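Local structure of fatty acid synthase 1, isoform A (Drosophila melanogaster, 6FN6) at residues N112-L117 with V200-K205; T56-E61 with I104-S109; S172-M177 with A237-R242. The protein probably makes long-chain saturated fatty acids from acetyl-CoA and malonyl-CoA using NADPH, this chain being its dehydratase, enoylreductase and ketoreductase region. One frame throughout, in Å; residues are numbered along the deposited sequence.

How the contacts relate
All three contacts lie in the dehydratase part of the chain and share neighbouring strands of its double hotdog. Contact 3 is fully buried and apolar: the long helix 170-183 rests on strand 239-248. Contacts 1 and 2 are only partly buried. Contact 2 pairs strands 58-65 and 98-105 through backbone bonds and flanking aliphatic groups, whereas contact 1 fastens a connecting loop to the end of strand 191-201 largely by charge and amide chemistry. Strand 191-201 joins them: I201 N lies 3.1 Å from V58 O and V200 N lies 2.8 Å from E240 O, both probable hydrogen bonds. Contacts 2 and 3 do not touch, their nearest atoms being about 6 Å apart.

Contact 1 (N112-L117 with V200-K205); sequences NEELPL and VINPAK
E114 reaches from the loop into the corner between N202 and K205, where its carboxylate is held from two directions. The side chains of E114 and N202 cross at about a right angle, with the carboxylate and amide planes 56° apart. N202 ND2 donates to E114 OE1 at 3.1 Å; the oxygen lies near the amide plane, but the donor comes in from above the carboxylate plane. K205 instead meets E114 tip to tip. Its NZ is 3.3 Å from OE1 and 3.5 Å from OE2 of E114, a salt bridge whose individual hydrogen bonds are weak. OE1 thus faces both an amide and an ammonium group, and glutamate suits the place because its chain, extended beyond CG, carries OE1 to both donors.

N202 does double duty. CG stands anti to the backbone N (chi1 -170°), and chi2 of -21° turns the amide so that OD1 accepts from K205 N at 3.2 Å, capping helix 203-210 from the N-cap position, a common role for asparagine, while ND2 serves the glutamate. At the strand end the contact is van der Waals packing: V200 CG1 lies 3.9 Å from the CG methylene of E114, while V200 CG2 meets the carbonyl O of E113. The carboxylate of E113 pairs with R198 instead.

An alanine in place of E114 would probably leave N202 ND2 and the K205 ammonium without this acceptor, freeing the lysine tip to turn, and would take the CG methylene away from V200 CG1.

L115 N adds a bond to E240 on the adjoining strand 239-248. The loop runs from the predicted N-terminal hotdog toward the predicted C-terminal one, and its glutamate grips an N-capped helix start at a strand end of the second, consistent with the linker of a double-hotdog dehydratase.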
loop_
_atom_site.group_PDB
_atom_site.type_symbol
_atom_site.label_atom_id
_atom_site.label_comp_id
_atom_site.label_asym_id
_atom_site.label_seq_id
_atom_site.Cartn_x
_atom_site.Cartn_y
_atom_site.Cartn_z
ATOM N N ASN A 112 -28.874 6.942 -2.809
ATOM C CA ASN A 112 -27.756 7.865 -2.964
ATOM C C ASN A 112 -26.463 7.146 -3.342
ATOM O O ASN A 112 -25.530 7.764 -3.853
ATOM C CB ASN A 112 -27.543 8.651 -1.667
ATOM C CG ASN A 112 -28.348 9.933 -1.620
ATOM O OD1 ASN A 112 -29.569 9.906 -1.469
ATOM N ND2 ASN A 112 -27.665 11.067 -1.734
ATOM N N GLU A 113 -26.408 5.842 -3.092
ATOM C CA GLU A 113 -25.206 5.064 -3.375
ATOM C C GLU A 113 -25.123 4.608 -4.833
ATOM O O GLU A 113 -24.070 4.152 -5.284
ATOM C CB GLU A 113 -25.146 3.843 -2.452
ATOM C CG GLU A 113 -25.031 4.181 -0.972
ATOM C CD GLU A 113 -23.681 4.763 -0.602
ATOM O OE1 GLU A 113 -22.655 4.105 -0.869
ATOM O OE2 GLU A 113 -23.645 5.879 -0.040
ATOM N N GLU A 114 -26.223 4.740 -5.570
ATOM C CA GLU A 114 -26.273 4.286 -6.960
ATOM C C GLU A 114 -25.889 5.398 -7.931
ATOM O O GLU A 114 -25.895 6.576 -7.570
ATOM C CB GLU A 114 -27.672 3.771 -7.298
ATOM C CG GLU A 114 -28.207 2.755 -6.306
ATOM C CD GLU A 114 -29.280 1.865 -6.897
ATOM O OE1 GLU A 114 -30.477 2.162 -6.698
ATOM O OE2 GLU A 114 -28.926 0.864 -7.556
ATOM N N LEU A 115 -25.559 5.019 -9.164
ATOM C CA LEU A 115 -25.204 5.989 -10.196
ATOM C C LEU A 115 -26.415 6.291 -11.082
ATOM O O LEU A 115 -27.157 5.376 -11.448
ATOM C CB LEU A 115 -24.047 5.470 -11.055
ATOM C CG LEU A 115 -22.667 5.341 -10.404
ATOM C CD1 LEU A 115 -21.706 4.638 -11.348
ATOM C CD2 LEU A 115 -22.118 6.703 -10.013
ATOM N N PRO A 116 -26.612 7.573 -11.443
ATOM C CA PRO A 116 -27.720 7.954 -12.327
ATOM C C PRO A 116 -27.422 7.646 -13.790
ATOM O O PRO A 116 -27.012 8.538 -14.533
ATOM C CB PRO A 116 -27.848 9.458 -12.092
ATOM C CG PRO A 116 -26.470 9.892 -11.762
ATOM C CD PRO A 116 -25.845 8.753 -10.999
ATOM N N LEU A 117 -27.630 6.398 -14.195
ATOM C CA LEU A 117 -27.268 5.961 -15.538
ATOM C C LEU A 117 -28.507 5.639 -16.364
ATOM O O LEU A 117 -29.413 4.946 -15.901
ATOM C CB LEU A 117 -26.354 4.737 -15.465
ATOM C CG LEU A 117 -24.954 5.002 -14.903
ATOM C CD1 LEU A 117 -24.270 3.695 -14.531
ATOM C CD2 LEU A 117 -24.106 5.798 -15.883
ATOM N N VAL A 200 -23.407 -2.537 -5.456
ATOM C CA VAL A 200 -24.566 -1.953 -4.794
ATOM C C VAL A 200 -25.792 -2.822 -5.041
ATOM O O VAL A 200 -26.155 -3.085 -6.187
ATOM C CB VAL A 200 -24.815 -0.512 -5.269
ATOM C CG1 VAL A 200 -25.932 0.129 -4.462
ATOM C CG2 VAL A 200 -23.544 0.309 -5.172
ATOM N N ILE A 201 -26.422 -3.270 -3.959
ATOM C CA ILE A 201 -27.606 -4.112 -4.053
ATOM C C ILE A 201 -28.794 -3.385 -3.428
ATOM O O ILE A 201 -28.759 -3.001 -2.258
ATOM C CB ILE A 201 -27.374 -5.479 -3.387
ATOM C CG1 ILE A 201 -26.117 -6.139 -3.967
ATOM C CG2 ILE A 201 -28.590 -6.380 -3.587
ATOM C CD1 ILE A 201 -25.700 -7.408 -3.259
ATOM N N ASN A 202 -29.845 -3.210 -4.225
ATOM C CA ASN A 202 -31.043 -2.489 -3.808
ATOM C C ASN A 202 -32.274 -3.378 -3.982
ATOM O O ASN A 202 -32.929 -3.334 -5.024
ATOM C CB ASN A 202 -31.196 -1.205 -4.626
ATOM C CG ASN A 202 -32.270 -0.290 -4.085
ATOM O OD1 ASN A 202 -33.165 -0.718 -3.354
ATOM N ND2 ASN A 202 -32.194 0.983 -4.451
ATOM N N PRO A 203 -32.598 -4.188 -2.961
ATOM C CA PRO A 203 -33.693 -5.157 -3.094
ATOM C C PRO A 203 -35.059 -4.516 -3.330
ATOM O O PRO A 203 -35.837 -5.016 -4.142
ATOM C CB PRO A 203 -33.683 -5.894 -1.747
ATOM C CG PRO A 203 -32.384 -5.549 -1.104
ATOM C CD PRO A 203 -32.003 -4.210 -1.615
ATOM N N ALA A 204 -35.340 -3.423 -2.626
ATOM C CA ALA A 204 -36.624 -2.744 -2.749
ATOM C C ALA A 204 -36.862 -2.309 -4.190
ATOM O O ALA A 204 -37.935 -2.529 -4.752
ATOM C CB ALA A 204 -36.681 -1.547 -1.818
ATOM N N LYS A 205 -35.844 -1.696 -4.780
ATOM C CA LYS A 205 -35.908 -1.223 -6.156
ATOM C C LYS A 205 -36.045 -2.390 -7.130
ATOM O O LYS A 205 -36.724 -2.288 -8.152
ATOM C CB LYS A 205 -34.656 -0.408 -6.480
ATOM C CG LYS A 205 -34.642 0.246 -7.850
ATOM C CD LYS A 205 -33.221 0.298 -8.387
ATOM C CE LYS A 205 -32.988 1.498 -9.283
ATOM N NZ LYS A 205 -31.568 1.567 -9.732
#

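Contact 2 (T56-E61 with I104-S109); sequences TPVVME and ITIPES
V59 and T105 form an antiparallel hydrogen-bonded pair in the sheet of the predicted N-terminal hotdog, joining strands 58-65 and 98-105. V59 N donates to T105 O at 3.0 Å, and T105 N returns a bond to V59 O at 3.2 Å. Next comes the non-hydrogen-bonded pair M60 and I104, where I104 CA makes a CA-H...O contact with V59 O at 3.5 Å.

On the face carrying M60 and I104, the isoleucine is the bridging group. Its CG1 stands anti to the backbone N (chi1 -172°), and CD1 beyond it lies 4.2 Å from both V58 CB and M60 CG. Branched and flexible aliphatic chains suit this face, because W42 of helix 34-48 packs against both V58 and M60.

The face of V59 and T105 is finished differently. The side chains of V59 and P107 cross obliquely, CG2 of V59 3.9 Å from CG of P107, and the CD of that ring sits 3.7 Å from the carbonyl O of P57. Having no N-H to give, P107 suits a place where the chain has left the strand pairing and covers its neighbour with a ring instead. Beyond the paired residues, T56 CG2 meets I106 CD1 at 4.0 Å, tying the two loops together, while T56 OG1 bonds to E52 O. E61, further along the strand, sends its carboxylate to R198 on strand 191-201.

This is consistent with the hotdog fold, in which a curled antiparallel sheet wraps round a long helix, here 34-48.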
loop_
_atom_site.group_PDB
_atom_site.type_symbol
_atom_site.label_atom_id
_atom_site.label_comp_id
_atom_site.label_asym_id
_atom_site.label_seq_id
_atom_site.Cartn_x
_atom_site.Cartn_y
_atom_site.Cartn_z
ATOM N N THR A 56 -33.095 -6.011 3.057
ATOM C CA THR A 56 -31.919 -5.292 3.537
ATOM C C THR A 56 -30.967 -4.906 2.407
ATOM O O THR A 56 -30.267 -5.763 1.868
ATOM C CB THR A 56 -31.138 -6.139 4.563
ATOM O OG1 THR A 56 -32.036 -6.651 5.553
ATOM C CG2 THR A 56 -30.064 -5.305 5.240
ATOM N N PRO A 57 -30.929 -3.613 2.045
ATOM C CA PRO A 57 -29.953 -3.175 1.040
ATOM C C PRO A 57 -28.538 -3.097 1.608
ATOM O O PRO A 57 -28.368 -2.755 2.777
ATOM C CB PRO A 57 -30.464 -1.792 0.636
ATOM C CG PRO A 57 -31.192 -1.300 1.829
ATOM C CD PRO A 57 -31.811 -2.510 2.468
ATOM N N VAL A 58 -27.535 -3.425 0.799
ATOM C CA VAL A 58 -26.150 -3.409 1.264
ATOM C C VAL A 58 -25.209 -2.867 0.192
ATOM O O VAL A 58 -25.566 -2.786 -0.982
ATOM C CB VAL A 58 -25.696 -4.815 1.710
ATOM C CG1 VAL A 58 -26.554 -5.312 2.873
ATOM C CG2 VAL A 58 -25.742 -5.795 0.538
ATOM N N VAL A 59 -24.008 -2.487 0.617
ATOM C CA VAL A 59 -22.960 -2.051 -0.295
ATOM C C VAL A 59 -21.683 -2.824 0.004
ATOM O O VAL A 59 -21.098 -2.678 1.077
ATOM C CB VAL A 59 -22.718 -0.533 -0.192
ATOM C CG1 VAL A 59 -21.530 -0.114 -1.054
ATOM C CG2 VAL A 59 -23.962 0.232 -0.595
ATOM N N MET A 60 -21.265 -3.656 -0.944
ATOM C CA MET A 60 -20.031 -4.415 -0.798
ATOM C C MET A 60 -18.892 -3.682 -1.486
ATOM O O MET A 60 -19.088 -3.067 -2.534
ATOM C CB MET A 60 -20.191 -5.815 -1.383
ATOM C CG MET A 60 -21.368 -6.573 -0.810
ATOM S SD MET A 60 -21.378 -8.306 -1.277
ATOM C CE MET A 60 -23.099 -8.687 -0.999
ATOM N N GLU A 61 -17.703 -3.747 -0.897
ATOM C CA GLU A 61 -16.549 -3.047 -1.444
ATOM C C GLU A 61 -15.280 -3.883 -1.354
ATOM O O GLU A 61 -15.122 -4.699 -0.446
ATOM C CB GLU A 61 -16.342 -1.716 -0.724
ATOM C CG GLU A 61 -17.485 -0.736 -0.901
ATOM C CD GLU A 61 -17.276 0.543 -0.120
ATOM O OE1 GLU A 61 -16.605 1.454 -0.649
ATOM O OE2 GLU A 61 -17.776 0.635 1.021
ATOM N N ILE A 104 -18.451 -4.769 3.801
ATOM C CA ILE A 104 -19.900 -4.685 3.646
ATOM C C ILE A 104 -20.496 -3.750 4.691
ATOM O O ILE A 104 -20.191 -3.853 5.878
ATOM C CB ILE A 104 -20.547 -6.083 3.725
ATOM C CG1 ILE A 104 -22.032 -5.996 3.356
ATOM C CG2 ILE A 104 -20.372 -6.686 5.120
ATOM C CD1 ILE A 104 -22.682 -7.341 3.121
ATOM N N THR A 105 -21.348 -2.834 4.240
ATOM C CA THR A 105 -21.998 -1.883 5.136
ATOM C C THR A 105 -23.426 -1.589 4.688
ATOM O O THR A 105 -23.728 -1.607 3.494
ATOM C CB THR A 105 -21.220 -0.555 5.213
ATOM O OG1 THR A 105 -21.103 0.012 3.903
ATOM C CG2 THR A 105 -19.832 -0.771 5.795
ATOM N N ILE A 106 -24.298 -1.319 5.654
ATOM C CA ILE A 106 -25.668 -0.912 5.366
ATOM C C ILE A 106 -25.694 0.607 5.206
ATOM O O ILE A 106 -25.459 1.333 6.173
ATOM C CB ILE A 106 -26.640 -1.381 6.467
ATOM C CG1 ILE A 106 -26.720 -2.908 6.477
ATOM C CG2 ILE A 106 -28.028 -0.781 6.253
ATOM C CD1 ILE A 106 -27.452 -3.489 7.666
ATOM N N PRO A 107 -25.979 1.095 3.984
ATOM C CA PRO A 107 -25.885 2.535 3.717
ATOM C C PRO A 107 -26.996 3.371 4.349
ATOM O O PRO A 107 -28.061 2.852 4.684
ATOM C CB PRO A 107 -25.973 2.607 2.191
ATOM C CG PRO A 107 -26.801 1.433 1.818
ATOM C CD PRO A 107 -26.432 0.349 2.793
ATOM N N GLU A 108 -26.728 4.663 4.506
ATOM C CA GLU A 108 -27.722 5.611 4.990
ATOM C C GLU A 108 -28.887 5.680 4.006
ATOM O O GLU A 108 -30.049 5.553 4.390
ATOM C CB GLU A 108 -27.089 6.994 5.179
ATOM C CG GLU A 108 -28.046 8.086 5.646
ATOM C CD GLU A 108 -28.449 7.929 7.100
ATOM O OE1 GLU A 108 -27.799 7.138 7.817
ATOM O OE2 GLU A 108 -29.413 8.599 7.526
ATOM N N SER A 109 -28.555 5.880 2.734
ATOM C CA SER A 109 -29.550 5.963 1.670
ATOM C C SER A 109 -29.111 5.148 0.456
ATOM O O SER A 109 -28.180 5.532 -0.253
ATOM C CB SER A 109 -29.782 7.419 1.265
ATOM O OG SER A 109 -30.639 7.503 0.140
#

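Contact 3 (S172-M177 with A237-R242); sequences SFMDTM and AGVELR
V239 and M177 lie at the heart of a helix-on-sheet packing in the predicted C-terminal hotdog, where residues 172-177 of helix 170-183 run at 39° to strand residues 239-242, the axes of these short segments 10.2 Å apart.

The contact is apolar. M177 SD lies 3.6 Å from V239 CG1, and the bend at chi3 (63°) carries M177 CE round toward L241, 4.0 Å from its CD1. M174 crosses V239 at about a right angle, its SD 4.0 Å from V239 CG1. Methionine suits these positions because its unbranched chain can fit beside a rigid, beta-branched valine.

The aromatic part is an edge contact: V239 CG2 sits in the plane of the F173 ring, 3.9 Å from CE2. The same ring is edge-to-face with H206 and W166. The side chain of D175, predicted to be the proton donor of the dehydratase, starts away from the strand, and its OD2 bonds to Q179.

No hydrogen bond joins the two segments; E240 points away from the helix. Its OE1 forms a salt bridge with K235 and accepts a hydrogen bond from L115 N, and R242 NE meets E240 OE2 nearly along its C-O axis at 2.9 Å.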
loop_
_atom_site.group_PDB
_atom_site.type_symbol
_atom_site.label_atom_id
_atom_site.label_comp_id
_atom_site.label_asym_id
_atom_site.label_seq_id
_atom_site.Cartn_x
_atom_site.Cartn_y
_atom_site.Cartn_z
ATOM N N SER A 172 -27.865 -16.822 -9.366
ATOM C CA SER A 172 -27.868 -17.033 -10.808
ATOM C C SER A 172 -27.947 -15.696 -11.533
ATOM O O SER A 172 -27.226 -15.463 -12.505
ATOM C CB SER A 172 -29.031 -17.936 -11.228
ATOM O OG SER A 172 -30.252 -17.219 -11.282
ATOM N N PHE A 173 -28.825 -14.819 -11.058
ATOM C CA PHE A 173 -29.043 -13.543 -11.722
ATOM C C PHE A 173 -27.778 -12.692 -11.743
ATOM O O PHE A 173 -27.383 -12.180 -12.792
ATOM C CB PHE A 173 -30.170 -12.769 -11.043
ATOM C CG PHE A 173 -30.346 -11.383 -11.582
ATOM C CD1 PHE A 173 -31.061 -11.166 -12.746
ATOM C CD2 PHE A 173 -29.787 -10.297 -10.932
ATOM C CE1 PHE A 173 -31.219 -9.891 -13.250
ATOM C CE2 PHE A 173 -29.943 -9.019 -11.432
ATOM C CZ PHE A 173 -30.658 -8.816 -12.593
ATOM N N MET A 174 -27.142 -12.537 -10.586
ATOM C CA MET A 174 -25.931 -11.734 -10.502
ATOM C C MET A 174 -24.806 -12.389 -11.300
ATOM O O MET A 174 -23.949 -11.699 -11.848
ATOM C CB MET A 174 -25.517 -11.524 -9.040
ATOM C CG MET A 174 -26.377 -10.485 -8.315
ATOM S SD MET A 174 -25.651 -9.834 -6.793
ATOM C CE MET A 174 -25.719 -11.272 -5.722
ATOM N N ASP A 175 -24.811 -13.716 -11.377
ATOM C CA ASP A 175 -23.811 -14.423 -12.174
ATOM C C ASP A 175 -23.947 -14.082 -13.656
ATOM O O ASP A 175 -22.951 -13.847 -14.334
ATOM C CB ASP A 175 -23.924 -15.935 -11.981
ATOM C CG ASP A 175 -22.823 -16.697 -12.699
ATOM O OD1 ASP A 175 -21.643 -16.319 -12.557
ATOM O OD2 ASP A 175 -23.136 -17.672 -13.411
ATOM N N THR A 176 -25.178 -14.055 -14.159
ATOM C CA THR A 176 -25.409 -13.737 -15.566
ATOM C C THR A 176 -24.943 -12.317 -15.887
ATOM O O THR A 176 -24.613 -12.013 -17.032
ATOM C CB THR A 176 -26.896 -13.896 -15.958
ATOM O OG1 THR A 176 -27.722 -13.127 -15.077
ATOM C CG2 THR A 176 -27.307 -15.357 -15.894
ATOM N N MET A 177 -24.928 -11.448 -14.881
ATOM C CA MET A 177 -24.368 -10.108 -15.048
ATOM C C MET A 177 -22.862 -10.192 -15.306
ATOM O O MET A 177 -22.316 -9.419 -16.090
ATOM C CB MET A 177 -24.641 -9.240 -13.819
ATOM C CG MET A 177 -26.117 -8.996 -13.539
ATOM S SD MET A 177 -26.404 -7.919 -12.115
ATOM C CE MET A 177 -25.648 -6.399 -12.679
ATOM N N ALA A 237 -31.266 -3.542 -13.051
ATOM C CA ALA A 237 -32.269 -3.412 -12.003
ATOM C C ALA A 237 -31.637 -2.939 -10.690
ATOM O O ALA A 237 -31.078 -1.844 -10.630
ATOM C CB ALA A 237 -33.002 -4.738 -11.811
ATOM N N GLY A 238 -31.725 -3.757 -9.644
ATOM C CA GLY A 238 -31.285 -3.352 -8.320
ATOM C C GLY A 238 -29.818 -3.608 -8.036
ATOM O O GLY A 238 -29.311 -3.220 -6.984
ATOM N N VAL A 239 -29.140 -4.264 -8.971
ATOM C CA VAL A 239 -27.735 -4.610 -8.799
ATOM C C VAL A 239 -26.861 -3.687 -9.647
ATOM O O VAL A 239 -27.122 -3.481 -10.830
ATOM C CB VAL A 239 -27.475 -6.090 -9.152
ATOM C CG1 VAL A 239 -26.027 -6.468 -8.849
ATOM C CG2 VAL A 239 -28.434 -7.002 -8.394
ATOM N N GLU A 240 -25.829 -3.130 -9.028
ATOM C CA GLU A 240 -24.883 -2.272 -9.732
ATOM C C GLU A 240 -23.452 -2.689 -9.394
ATOM O O GLU A 240 -23.044 -2.648 -8.234
ATOM C CB GLU A 240 -25.119 -0.806 -9.362
ATOM C CG GLU A 240 -24.390 0.184 -10.245
ATOM C CD GLU A 240 -24.561 1.616 -9.777
ATOM O OE1 GLU A 240 -25.648 2.190 -9.996
ATOM O OE2 GLU A 240 -23.606 2.170 -9.195
ATOM N N LEU A 241 -22.697 -3.091 -10.411
ATOM C CA LEU A 241 -21.348 -3.615 -10.208
ATOM C C LEU A 241 -20.292 -2.725 -10.859
ATOM O O LEU A 241 -20.316 -2.504 -12.068
ATOM C CB LEU A 241 -21.248 -5.041 -10.759
ATOM C CG LEU A 241 -22.258 -6.037 -10.178
ATOM C CD1 LEU A 241 -22.171 -7.376 -10.890
ATOM C CD2 LEU A 241 -22.054 -6.217 -8.676
ATOM N N ARG A 242 -19.374 -2.210 -10.046
ATOM C CA ARG A 242 -18.323 -1.319 -10.530
ATOM C C ARG A 242 -16.945 -1.970 -10.421
ATOM O O ARG A 242 -16.686 -2.739 -9.495
ATOM C CB ARG A 242 -18.329 -0.007 -9.740
ATOM C CG ARG A 242 -19.705 0.614 -9.555
ATOM C CD ARG A 242 -19.606 1.955 -8.850
ATOM N NE ARG A 242 -20.880 2.373 -8.272
ATOM C CZ ARG A 242 -21.052 3.485 -7.562
ATOM N NH1 ARG A 242 -20.027 4.297 -7.337
ATOM N NH2 ARG A 242 -22.248 3.783 -7.071
#